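Local coordinates for protein LAIR1 ecotodomain from MGD21 antibody (Homo sapiens, PDB 7JZK) that forms the collagen-receptor-derived immunoglobulin domain inserted in a malaria antibody and binds the V2 domain of a Plasmodium RIFIN, at residues 46-51 and 61-66. Residues are numbered along the deposited sequence; the frame is centred on the assembly and turned at random.
Sequences SDTEDV and ARFRID
Ser46 meets Phe63 through its backbone: Ser46 O lies 3.4 Å from Phe63 CE2, oblique to the ring. The Ser46 hydroxyl is used elsewhere, in a hydrogen bond to the backbone N of Ala78 of the Rifin chain. At Asp47 only the backbone comes near, with its carbonyl carbon at the ring edge. Its carboxylate forms a salt bridge with Arg36. Thr48 carries the centre of the contact. Its OG1 is anti to the backbone N (chi1 -171°), which places the methyl CG2 between N and the carbonyl carbon and directs it across the interface. CG2 sits 3.5 Å from Phe63 CZ, approaching the ring obliquely, and 3.6 Å from Ala61 CB. The hydroxyl takes a weak hydrogen bond from Asp50 N. Asp50 centres an inverse gamma turn, closed by a weak bond from Val51 N to Glu49 O. After this turn Val51 CG1 touches Ala61 CB at 4.1 Å, an apolar contact. No hydrogen bond joins the two segments. The contact joins the two sheets of an immunoglobulin sandwich. Strand 45-48 is an outermost strand, within this chain, of one sheet and pairs with strand 34-38; strand 58-65 belongs to the other and pairs with 22-28. The axes of 46-48 and 61-65 come within 8.5 Å, and their N-to-C directions differ by 137°. Phe63 also packs on Leu37 of strand 34-38, Cys26 of strand 22-28 and Phe79 of the Rifin chain.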
loop_
_atom_site.group_PDB
_atom_site.type_symbol
_atom_site.label_atom_id
_atom_site.label_comp_id
_atom_site.label_asym_id
_atom_site.label_seq_id
_atom_site.Cartn_x
_atom_site.Cartn_y
_atom_site.Cartn_z
ATOM N N SER A 46 3.207 -2.385 -6.278
ATOM C CA SER A 46 4.295 -3.044 -5.564
ATOM C C SER A 46 5.598 -2.376 -5.966
ATOM O O SER A 46 5.850 -2.156 -7.160
ATOM C CB SER A 46 4.339 -4.534 -5.878
ATOM O OG SER A 46 3.288 -5.209 -5.196
ATOM N N ASP A 47 6.423 -2.064 -4.976
ATOM C CA ASP A 47 7.686 -1.374 -5.174
ATOM C C ASP A 47 8.847 -2.349 -5.021
ATOM O O ASP A 47 8.751 -3.350 -4.308
ATOM C CB ASP A 47 7.829 -0.221 -4.178
ATOM C CG ASP A 47 7.106 1.043 -4.638
ATOM O OD1 ASP A 47 6.433 0.981 -5.677
ATOM O OD2 ASP A 47 7.149 2.084 -3.939
ATOM N N THR A 48 9.949 -2.045 -5.700
ATOM C CA THR A 48 11.178 -2.809 -5.549
ATOM C C THR A 48 12.356 -1.867 -5.711
ATOM O O THR A 48 12.350 -0.979 -6.575
ATOM C CB THR A 48 11.267 -3.958 -6.565
ATOM O OG1 THR A 48 12.386 -4.793 -6.249
ATOM C CG2 THR A 48 11.427 -3.431 -7.971
ATOM N N GLU A 49 13.361 -2.053 -4.867
ATOM C CA GLU A 49 14.616 -1.346 -5.044
ATOM C C GLU A 49 15.733 -2.256 -5.527
ATOM O O GLU A 49 16.841 -1.776 -5.752
ATOM C CB GLU A 49 15.044 -0.641 -3.755
ATOM C CG GLU A 49 14.137 0.489 -3.331
ATOM C CD GLU A 49 14.769 1.325 -2.230
ATOM O OE1 GLU A 49 14.177 1.464 -1.134
ATOM O OE2 GLU A 49 15.881 1.843 -2.467
ATOM N N ASP A 50 15.480 -3.547 -5.708
ATOM C CA ASP A 50 16.496 -4.394 -6.321
ATOM C C ASP A 50 16.390 -4.164 -7.827
ATOM O O ASP A 50 15.702 -4.888 -8.551
ATOM C CB ASP A 50 16.304 -5.859 -5.946
ATOM C CG ASP A 50 17.288 -6.799 -6.669
ATOM O OD1 ASP A 50 18.371 -6.350 -7.131
ATOM O OD2 ASP A 50 16.954 -7.997 -6.802
ATOM N N VAL A 51 17.094 -3.141 -8.305
ATOM C CA VAL A 51 17.151 -2.807 -9.725
ATOM C C VAL A 51 18.519 -3.224 -10.240
ATOM O O VAL A 51 19.547 -2.836 -9.675
ATOM C CB VAL A 51 16.909 -1.304 -9.967
ATOM C CG1 VAL A 51 15.443 -0.941 -9.703
ATOM C CG2 VAL A 51 17.799 -0.475 -9.060
ATOM N N ALA A 61 13.880 -4.110 -13.523
ATOM C CA ALA A 61 13.378 -4.707 -12.300
ATOM C C ALA A 61 12.314 -5.706 -12.706
ATOM O O ALA A 61 11.576 -5.481 -13.672
ATOM C CB ALA A 61 12.801 -3.671 -11.340
ATOM N N ARG A 62 12.233 -6.805 -11.965
ATOM C CA ARG A 62 11.359 -7.906 -12.321
ATOM C C ARG A 62 10.356 -8.147 -11.199
ATOM O O ARG A 62 10.737 -8.199 -10.023
ATOM C CB ARG A 62 12.209 -9.151 -12.560
ATOM C CG ARG A 62 13.213 -8.918 -13.664
ATOM C CD ARG A 62 13.830 -10.187 -14.194
ATOM N NE ARG A 62 13.499 -10.252 -15.606
ATOM C CZ ARG A 62 14.178 -10.927 -16.515
ATOM N NH1 ARG A 62 15.259 -11.619 -16.171
ATOM N NH2 ARG A 62 13.768 -10.900 -17.779
ATOM N N PHE A 63 9.082 -8.311 -11.560
ATOM C CA PHE A 63 8.010 -8.639 -10.617
ATOM C C PHE A 63 7.396 -9.935 -11.114
ATOM O O PHE A 63 6.813 -9.957 -12.201
ATOM C CB PHE A 63 6.947 -7.535 -10.550
ATOM C CG PHE A 63 7.500 -6.157 -10.283
ATOM C CD1 PHE A 63 8.046 -5.396 -11.315
ATOM C CD2 PHE A 63 7.459 -5.610 -9.010
ATOM C CE1 PHE A 63 8.549 -4.145 -11.074
ATOM C CE2 PHE A 63 7.966 -4.346 -8.776
ATOM C CZ PHE A 63 8.509 -3.620 -9.816
ATOM N N ARG A 64 7.525 -11.013 -10.347
ATOM C CA ARG A 64 7.149 -12.324 -10.856
ATOM C C ARG A 64 6.003 -12.920 -10.043
ATOM O O ARG A 64 6.075 -12.988 -8.814
ATOM C CB ARG A 64 8.349 -13.262 -10.814
ATOM C CG ARG A 64 7.943 -14.725 -10.875
ATOM C CD ARG A 64 9.104 -15.653 -10.494
ATOM N NE ARG A 64 8.609 -17.023 -10.469
ATOM C CZ ARG A 64 8.745 -17.879 -11.477
ATOM N NH1 ARG A 64 8.241 -19.100 -11.373
ATOM N NH2 ARG A 64 9.396 -17.520 -12.585
ATOM N N ILE A 65 4.966 -13.382 -10.734
ATOM C CA ILE A 65 3.877 -14.133 -10.127
ATOM C C ILE A 65 4.088 -15.606 -10.461
ATOM O O ILE A 65 4.070 -15.985 -11.640
ATOM C CB ILE A 65 2.503 -13.648 -10.627
ATOM C CG1 ILE A 65 2.262 -12.178 -10.276
ATOM C CG2 ILE A 65 1.391 -14.524 -10.045
ATOM C CD1 ILE A 65 0.981 -11.642 -10.882
ATOM N N ASP A 66 4.281 -16.438 -9.428
ATOM C CA ASP A 66 4.560 -17.852 -9.657
ATOM C C ASP A 66 3.346 -18.573 -10.218
ATOM O O ASP A 66 3.469 -19.394 -11.131
ATOM C CB ASP A 66 5.015 -18.531 -8.368
ATOM C CG ASP A 66 6.318 -17.957 -7.823
ATOM O OD1 ASP A 66 7.294 -17.814 -8.600
ATOM O OD2 ASP A 66 6.379 -17.669 -6.605
#